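Local coordinates for protein Exo-poly-alpha-D-galacturonosidase (Thermotoga maritima, PDB 3JUR) that probably hydrolyses the galacturonosidic linkages of polygalacturonate (pectin), acting as a hyperthermoactive exopolygalacturonase built on a parallel beta-helix, at residues R104-I108 against P212-I216; W142-K146 against S233-N238. All coordinates share one frame. Numbering follows the deposited sequence.

Contact 1. Residues R104-I108 against P212-I216; sequences RFEGI and PMWCI. Unlike the reference sequence in segment 212-216: Ile216 (reference Val).
Arg104, extended at the end of strand 103-105, leads into a tight two-residue beta-hairpin whose tip packs on Pro212-Ile216, the loop between strands 207-209 and 216-219 of the beta-helix. The Arg104 guanidinium turns from that loop, NE hydrogen-bonding Tyr196 OH. Phe105 and Ile108 close a type I' turn by reciprocal hydrogen bonds, Phe105 N to Ile108 O (2.9 Å) and Ile108 N to Phe105 O (3.1 Å). The Phe105 ring, chi1 t, brings CE1 to 3.5 Å from Met213 SD; the sulfur sits 4.4 Å from the ring centroid, 50° off its normal, an oblique Met-aromatic contact. Met213 reaches it fully extended (t, t, t). Next, Glu106 (phi/psi 41/51) takes the first corner, its CA 9.5 Å from that of Trp214, the nearest CA pair. Its side chain (m, t) meets two partners, Glu106 CG lying 3.7 Å from Met213 CE and 4.1 Å from Trp214 CZ2, while Glu106 CA is 4.0 Å from Trp214 CH2. Gly107 (88/2) completes the left-handed corner pair expected of such a turn. Trp214, chi1 m, also touches the loop residues Asp239 and Asp242. Direct hydrogen bonds are absent between the segments; one water donates to Glu106 OE2 (2.7 Å) and accepts from Trp214 NE1 (3.0 Å), so van der Waals and Met-aromatic packing carry the contact, and a water joins carboxylate to indole.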
ATOM      1  N   ARG D 104      -8.171   0.709  49.846  1.00 24.03           N
ATOM      2  CA  ARG D 104      -7.054   1.183  49.052  1.00 24.19           C
ATOM      3  C   ARG D 104      -7.476   2.414  48.261  1.00 24.13           C
ATOM      4  O   ARG D 104      -8.612   2.492  47.795  1.00 24.60           O
ATOM      5  CB  ARG D 104      -6.582   0.057  48.122  1.00 24.32           C
ATOM      6  CG  ARG D 104      -5.074  -0.021  47.974  1.00 24.83           C
ATOM      7  CD  ARG D 104      -4.630  -1.137  47.048  1.00 24.85           C
ATOM      8  NE  ARG D 104      -4.081  -2.264  47.792  1.00 24.20           N
ATOM      9  CZ  ARG D 104      -3.106  -3.053  47.354  1.00 23.93           C
ATOM     10  NH1 ARG D 104      -2.544  -2.841  46.165  1.00 24.12           N
ATOM     11  NH2 ARG D 104      -2.684  -4.054  48.111  1.00 23.65           N
ATOM     12  N   PHE D 105      -6.582   3.387  48.130  1.00 23.90           N
ATOM     13  CA  PHE D 105      -6.841   4.538  47.263  1.00 23.70           C
ATOM     14  C   PHE D 105      -5.680   4.761  46.302  1.00 23.60           C
ATOM     15  O   PHE D 105      -4.557   5.038  46.722  1.00 23.74           O
ATOM     16  CB  PHE D 105      -7.120   5.813  48.073  1.00 23.75           C
ATOM     17  CG  PHE D 105      -7.655   6.960  47.243  1.00 23.49           C
ATOM     18  CD1 PHE D 105      -9.024   7.162  47.115  1.00 22.84           C
ATOM     19  CD2 PHE D 105      -6.784   7.832  46.582  1.00 23.61           C
ATOM     20  CE1 PHE D 105      -9.522   8.217  46.357  1.00 22.61           C
ATOM     21  CE2 PHE D 105      -7.271   8.886  45.816  1.00 23.27           C
ATOM     22  CZ  PHE D 105      -8.646   9.079  45.706  1.00 23.86           C
ATOM     23  N   GLU D 106      -5.972   4.637  45.012  1.00 23.48           N
ATOM     24  CA  GLU D 106      -4.975   4.762  43.933  1.00 23.39           C
ATOM     25  C   GLU D 106      -3.645   4.074  44.261  1.00 23.09           C
ATOM     26  O   GLU D 106      -2.567   4.675  44.159  1.00 22.90           O
ATOM     27  CB  GLU D 106      -4.804   6.230  43.508  1.00 23.36           C
ATOM     28  CG  GLU D 106      -6.067   6.799  42.844  1.00 24.25           C
ATOM     29  CD  GLU D 106      -5.913   8.229  42.340  1.00 27.14           C
ATOM     30  OE1 GLU D 106      -5.232   9.045  42.999  1.00 28.70           O
ATOM     31  OE2 GLU D 106      -6.498   8.542  41.283  1.00 28.13           O
ATOM     32  N   GLY D 107      -3.750   2.807  44.666  1.00 22.72           N
ATOM     33  CA  GLY D 107      -2.590   1.944  44.879  1.00 22.24           C
ATOM     34  C   GLY D 107      -1.936   1.973  46.253  1.00 22.16           C
ATOM     35  O   GLY D 107      -0.933   1.288  46.469  1.00 21.92           O
ATOM     36  N   ILE D 108      -2.482   2.753  47.182  1.00 21.93           N
ATOM     37  CA  ILE D 108      -1.942   2.797  48.548  1.00 22.03           C
ATOM     38  C   ILE D 108      -3.007   2.391  49.577  1.00 22.40           C
ATOM     39  O   ILE D 108      -4.122   2.924  49.572  1.00 22.54           O
ATOM     40  CB  ILE D 108      -1.323   4.188  48.905  1.00 22.08           C
ATOM     41  CG1 ILE D 108      -0.169   4.539  47.954  1.00 21.09           C
ATOM     42  CG2 ILE D 108      -0.821   4.212  50.364  1.00 21.45           C
ATOM     43  CD1 ILE D 108       0.220   6.005  47.949  1.00 20.01           C
ATOM     44  N   PRO D 212     -18.990   6.199  42.474  1.00 22.60           N
ATOM     45  CA  PRO D 212     -18.204   7.249  43.130  1.00 22.95           C
ATOM     46  C   PRO D 212     -16.828   7.403  42.485  1.00 23.07           C
ATOM     47  O   PRO D 212     -16.383   8.528  42.231  1.00 23.03           O
ATOM     48  CB  PRO D 212     -18.073   6.741  44.569  1.00 23.06           C
ATOM     49  CG  PRO D 212     -19.307   5.923  44.775  1.00 23.00           C
ATOM     50  CD  PRO D 212     -19.526   5.232  43.447  1.00 22.63           C
ATOM     51  N   MET D 213     -16.195   6.265  42.203  1.00 23.24           N
ATOM     52  CA  MET D 213     -14.855   6.196  41.637  1.00 23.34           C
ATOM     53  C   MET D 213     -14.720   4.856  40.879  1.00 23.22           C
ATOM     54  O   MET D 213     -15.511   4.597  39.965  1.00 23.31           O
ATOM     55  CB  MET D 213     -13.809   6.375  42.744  1.00 23.53           C
ATOM     56  CG  MET D 213     -12.420   6.732  42.238  1.00 23.94           C
ATOM     57  SD  MET D 213     -11.360   7.306  43.570  1.00 25.85           S
ATOM     58  CE  MET D 213      -9.753   7.205  42.782  1.00 24.77           C
ATOM     59  N   TRP D 214     -13.763   4.000  41.249  1.00 23.06           N
ATOM     60  CA  TRP D 214     -13.559   2.727  40.525  1.00 22.84           C
ATOM     61  C   TRP D 214     -14.742   1.784  40.745  1.00 23.22           C
ATOM     62  O   TRP D 214     -15.253   1.671  41.870  1.00 23.25           O
ATOM     63  CB  TRP D 214     -12.255   2.030  40.926  1.00 22.31           C
ATOM     64  CG  TRP D 214     -10.988   2.839  40.741  1.00 21.69           C
ATOM     65  CD1 TRP D 214     -10.870   4.082  40.187  1.00 20.01           C
ATOM     66  CD2 TRP D 214      -9.658   2.428  41.086  1.00 21.17           C
ATOM     67  NE1 TRP D 214      -9.552   4.477  40.176  1.00 20.67           N
ATOM     68  CE2 TRP D 214      -8.786   3.480  40.723  1.00 21.50           C
ATOM     69  CE3 TRP D 214      -9.117   1.273  41.677  1.00 21.82           C
ATOM     70  CZ2 TRP D 214      -7.399   3.411  40.930  1.00 21.37           C
ATOM     71  CZ3 TRP D 214      -7.741   1.200  41.874  1.00 21.16           C
ATOM     72  CH2 TRP D 214      -6.897   2.266  41.507  1.00 21.01           C
ATOM     73  N   CYS D 215     -15.177   1.115  39.679  1.00 23.28           N
ATOM     74  CA  CYS D 215     -16.437   0.369  39.714  1.00 24.07           C
ATOM     75  C   CYS D 215     -16.278  -1.019  40.316  1.00 24.15           C
ATOM     76  O   CYS D 215     -16.930  -1.336  41.311  1.00 24.76           O
ATOM     77  CB  CYS D 215     -17.108   0.317  38.339  1.00 24.29           C
ATOM     78  SG  CYS D 215     -17.629   1.942  37.706  1.00 26.26           S
ATOM     79  N   ILE D 216     -15.413  -1.839  39.727  1.00 24.13           N
ATOM     80  CA  ILE D 216     -15.133  -3.171  40.266  1.00 23.96           C
ATOM     81  C   ILE D 216     -13.655  -3.321  40.614  1.00 24.05           C
ATOM     82  O   ILE D 216     -12.784  -3.298  39.729  1.00 23.87           O
ATOM     83  CB  ILE D 216     -15.596  -4.285  39.320  1.00 24.15           C
ATOM     84  CG1 ILE D 216     -17.113  -4.175  39.110  1.00 25.06           C
ATOM     85  CG2 ILE D 216     -15.208  -5.653  39.889  1.00 23.83           C
ATOM     86  CD1 ILE D 216     -17.730  -5.329  38.361  1.00 27.29           C
TER
HETATM   87  O   HOH W   1      -7.603   6.708  39.603  1.00 28.66           O

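Contact 2. Residues W142-K146 against S233-N238; sequences WWPWK and STGPNN
An aromatic-proline contact joins two loops at the turns of the parallel beta-helix: Trp142-Lys146, between strand 132-134 and helix 161-173, and Ser233-Asn238, which follows strand 224-233. Asn237 and Asn238 probably correspond to the start of the Asn-Thr-Asp signature that lines the cleft in glycosyl hydrolase family 28 relatives, here with Asn in the middle position. Residues 143-146 form one turn of 3-10 helix, with Trp145 N bonded to Trp142 O (3.1 Å) and Lys146 N to Trp143 O (3.0 Å). Opposite, Gly235-Asn238 is a type II turn with Pro236 (-70/128) and Asn237 (63/29) at its corners, closed by Asn238 N to Gly235 O at 3.3 Å. The nearest CA atoms, 6.7 Å apart, are those of Trp143 and Pro236. The Trp143 indole (chi1 m, chi2 -11°) lies flat against this turn, making two CH-pi contacts over one face: Pro236 CD is 3.6 Å from the five-membered ring centroid and Gly235 CA 3.7 Å from the six-membered one. A CB on Gly235 would collide with the indole. Trp143 NE1 bonds Ser211 O. Within the second loop, Asn238 OD1 accepts from Ser233 OG (2.6 Å) and Gly235 N (2.7 Å), holding the backbone curled beside Trp143 CZ2. Lys146 (t, p, t, t) packs CG 3.8 Å from Pro236 CB and CD 3.3 Å from Asn237 OD1, an oxygen hydrogen-bonded to Arg189 NH2. With no direct hydrogen bond between the segments, dispersion and CH-pi forces carry the contact, and one water, accepting from Lys146 NZ (3.0 Å) and donating to Asn237 OD1 (2.9 Å), supplies the polar link at its margin.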
ATOM      1  N   TRP D 142     -20.176  12.762  45.861  1.00 24.86           N
ATOM      2  CA  TRP D 142     -18.860  12.125  45.660  1.00 24.61           C
ATOM      3  C   TRP D 142     -17.928  12.815  44.647  1.00 24.66           C
ATOM      4  O   TRP D 142     -16.767  13.087  44.966  1.00 24.51           O
ATOM      5  CB  TRP D 142     -18.991  10.635  45.296  1.00 24.60           C
ATOM      6  CG  TRP D 142     -19.712   9.781  46.308  1.00 24.08           C
ATOM      7  CD1 TRP D 142     -20.915   9.163  46.139  1.00 23.74           C
ATOM      8  CD2 TRP D 142     -19.266   9.438  47.629  1.00 23.20           C
ATOM      9  NE1 TRP D 142     -21.252   8.458  47.267  1.00 23.09           N
ATOM     10  CE2 TRP D 142     -20.258   8.607  48.199  1.00 23.49           C
ATOM     11  CE3 TRP D 142     -18.131   9.756  48.388  1.00 22.92           C
ATOM     12  CZ2 TRP D 142     -20.149   8.086  49.495  1.00 21.73           C
ATOM     13  CZ3 TRP D 142     -18.023   9.236  49.677  1.00 22.38           C
ATOM     14  CH2 TRP D 142     -19.029   8.409  50.215  1.00 21.82           C
ATOM     15  N   TRP D 143     -18.422  13.076  43.433  1.00 24.54           N
ATOM     16  CA  TRP D 143     -17.569  13.579  42.341  1.00 24.42           C
ATOM     17  C   TRP D 143     -16.894  14.935  42.600  1.00 24.43           C
ATOM     18  O   TRP D 143     -15.746  15.126  42.186  1.00 24.51           O
ATOM     19  CB  TRP D 143     -18.311  13.609  40.989  1.00 24.32           C
ATOM     20  CG  TRP D 143     -18.681  12.257  40.421  1.00 23.49           C
ATOM     21  CD1 TRP D 143     -18.253  11.036  40.852  1.00 23.34           C
ATOM     22  CD2 TRP D 143     -19.534  12.006  39.295  1.00 23.38           C
ATOM     23  NE1 TRP D 143     -18.799  10.038  40.079  1.00 23.10           N
ATOM     24  CE2 TRP D 143     -19.589  10.605  39.115  1.00 23.78           C
ATOM     25  CE3 TRP D 143     -20.255  12.832  38.417  1.00 23.79           C
ATOM     26  CZ2 TRP D 143     -20.341  10.007  38.095  1.00 23.93           C
ATOM     27  CZ3 TRP D 143     -21.009  12.238  37.407  1.00 24.48           C
ATOM     28  CH2 TRP D 143     -21.041  10.834  37.252  1.00 24.08           C
ATOM     29  N   PRO D 144     -17.589  15.879  43.275  1.00 24.51           N
ATOM     30  CA  PRO D 144     -16.907  17.134  43.609  1.00 24.84           C
ATOM     31  C   PRO D 144     -15.579  16.950  44.356  1.00 25.14           C
ATOM     32  O   PRO D 144     -14.707  17.820  44.274  1.00 25.57           O
ATOM     33  CB  PRO D 144     -17.920  17.855  44.495  1.00 24.64           C
ATOM     34  CG  PRO D 144     -19.228  17.386  43.995  1.00 24.63           C
ATOM     35  CD  PRO D 144     -19.032  15.953  43.582  1.00 24.38           C
ATOM     36  N   TRP D 145     -15.416  15.825  45.051  1.00 25.08           N
ATOM     37  CA  TRP D 145     -14.190  15.561  45.810  1.00 25.37           C
ATOM     38  C   TRP D 145     -12.932  15.463  44.939  1.00 25.76           C
ATOM     39  O   TRP D 145     -11.820  15.661  45.434  1.00 25.83           O
ATOM     40  CB  TRP D 145     -14.351  14.315  46.687  1.00 24.95           C
ATOM     41  CG  TRP D 145     -15.289  14.505  47.854  1.00 24.33           C
ATOM     42  CD1 TRP D 145     -16.121  15.573  48.086  1.00 23.67           C
ATOM     43  CD2 TRP D 145     -15.513  13.586  48.931  1.00 23.84           C
ATOM     44  NE1 TRP D 145     -16.837  15.379  49.245  1.00 23.40           N
ATOM     45  CE2 TRP D 145     -16.485  14.169  49.785  1.00 23.59           C
ATOM     46  CE3 TRP D 145     -14.987  12.328  49.261  1.00 23.12           C
ATOM     47  CZ2 TRP D 145     -16.936  13.538  50.949  1.00 22.45           C
ATOM     48  CZ3 TRP D 145     -15.439  11.702  50.425  1.00 22.80           C
ATOM     49  CH2 TRP D 145     -16.405  12.308  51.250  1.00 22.19           C
ATOM     50  N   LYS D 146     -13.113  15.169  43.648  1.00 26.26           N
ATOM     51  CA  LYS D 146     -12.005  15.102  42.688  1.00 26.45           C
ATOM     52  C   LYS D 146     -11.286  16.447  42.513  1.00 26.90           C
ATOM     53  O   LYS D 146     -10.060  16.487  42.378  1.00 26.88           O
ATOM     54  CB  LYS D 146     -12.498  14.566  41.333  1.00 26.51           C
ATOM     55  CG  LYS D 146     -11.469  14.611  40.188  1.00 26.22           C
ATOM     56  CD  LYS D 146     -10.224  13.769  40.482  1.00 25.48           C
ATOM     57  CE  LYS D 146      -9.129  14.032  39.463  1.00 26.41           C
ATOM     58  NZ  LYS D 146      -7.852  13.353  39.840  1.00 27.26           N
ATOM     59  N   SER D 233     -20.779   4.346  33.535  1.00 25.58           N
ATOM     60  CA  SER D 233     -20.502   5.413  34.492  1.00 25.11           C
ATOM     61  C   SER D 233     -19.326   6.235  33.992  1.00 24.68           C
ATOM     62  O   SER D 233     -18.214   5.725  33.861  1.00 24.42           O
ATOM     63  CB  SER D 233     -20.192   4.824  35.872  1.00 25.06           C
ATOM     64  OG  SER D 233     -20.341   5.797  36.885  1.00 24.90           O
ATOM     65  N   THR D 234     -19.570   7.509  33.705  1.00 24.62           N
ATOM     66  CA  THR D 234     -18.574   8.326  33.005  1.00 24.29           C
ATOM     67  C   THR D 234     -18.006   9.498  33.814  1.00 24.10           C
ATOM     68  O   THR D 234     -17.490  10.470  33.243  1.00 24.35           O
ATOM     69  CB  THR D 234     -19.116   8.820  31.648  1.00 24.31           C
ATOM     70  OG1 THR D 234     -20.351   9.514  31.850  1.00 24.25           O
ATOM     71  CG2 THR D 234     -19.342   7.636  30.699  1.00 24.83           C
ATOM     72  N   GLY D 235     -18.074   9.390  35.141  1.00 23.48           N
ATOM     73  CA  GLY D 235     -17.509  10.403  36.035  1.00 22.86           C
ATOM     74  C   GLY D 235     -15.993  10.342  36.183  1.00 22.62           C
ATOM     75  O   GLY D 235     -15.334   9.531  35.531  1.00 22.40           O
ATOM     76  N   PRO D 236     -15.427  11.208  37.047  1.00 22.70           N
ATOM     77  CA  PRO D 236     -13.971  11.268  37.194  1.00 22.70           C
ATOM     78  C   PRO D 236     -13.437  10.016  37.882  1.00 23.00           C
ATOM     79  O   PRO D 236     -13.948   9.614  38.933  1.00 23.11           O
ATOM     80  CB  PRO D 236     -13.753  12.507  38.065  1.00 22.24           C
ATOM     81  CG  PRO D 236     -15.014  12.645  38.844  1.00 22.60           C
ATOM     82  CD  PRO D 236     -16.114  12.153  37.950  1.00 22.42           C
ATOM     83  N   ASN D 237     -12.443   9.390  37.262  1.00 23.46           N
ATOM     84  CA  ASN D 237     -11.844   8.163  37.786  1.00 23.96           C
ATOM     85  C   ASN D 237     -12.840   7.001  37.849  1.00 24.39           C
ATOM     86  O   ASN D 237     -12.722   6.114  38.697  1.00 24.40           O
ATOM     87  CB  ASN D 237     -11.192   8.417  39.158  1.00 23.84           C
ATOM     88  CG  ASN D 237     -10.234   9.593  39.138  1.00 23.49           C
ATOM     89  OD1 ASN D 237     -10.419  10.576  39.863  1.00 24.02           O
ATOM     90  ND2 ASN D 237      -9.219   9.512  38.284  1.00 22.54           N
ATOM     91  N   ASN D 238     -13.820   7.016  36.945  1.00 24.82           N
ATOM     92  CA  ASN D 238     -14.762   5.907  36.811  1.00 25.39           C
ATOM     93  C   ASN D 238     -14.159   4.753  36.000  1.00 25.54           C
ATOM     94  O   ASN D 238     -14.614   4.463  34.894  1.00 25.63           O
ATOM     95  CB  ASN D 238     -16.094   6.377  36.200  1.00 25.14           C
ATOM     96  CG  ASN D 238     -17.065   6.943  37.235  1.00 26.26           C
ATOM     97  OD1 ASN D 238     -18.192   7.318  36.901  1.00 25.72           O
ATOM     98  ND2 ASN D 238     -16.642   6.993  38.495  1.00 27.00           N
TER
HETATM   99  O   HOH W   2      -7.934  10.744  41.294  1.00 22.32           O

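Contact 1 is the more buried, about 8 Å from the centre of the chain, whereas contact 2, centred about 15 Å out, is partly buried. Their centres lie 11 Å apart and the two touch directly: Trp214 CD1 is 3.1 Å from Asn237 O, and Pro212 O is 3.4 Å from Trp143 CD1. Along the sequence their segments alternate: two separate excursions, the 103-112 hairpin and the loop after strand 132-134, each supply one partner, and successive beta-helix loops supply the other. Ser211, just before 212-216, bonds both Trp143 and Asn238, and Arg189 bonds Pro212, Pro236 and Asn237. Met213, Glu106 and two aromatic rings make contact 1; CH-pi contacts of a turn with an indole face dominate contact 2.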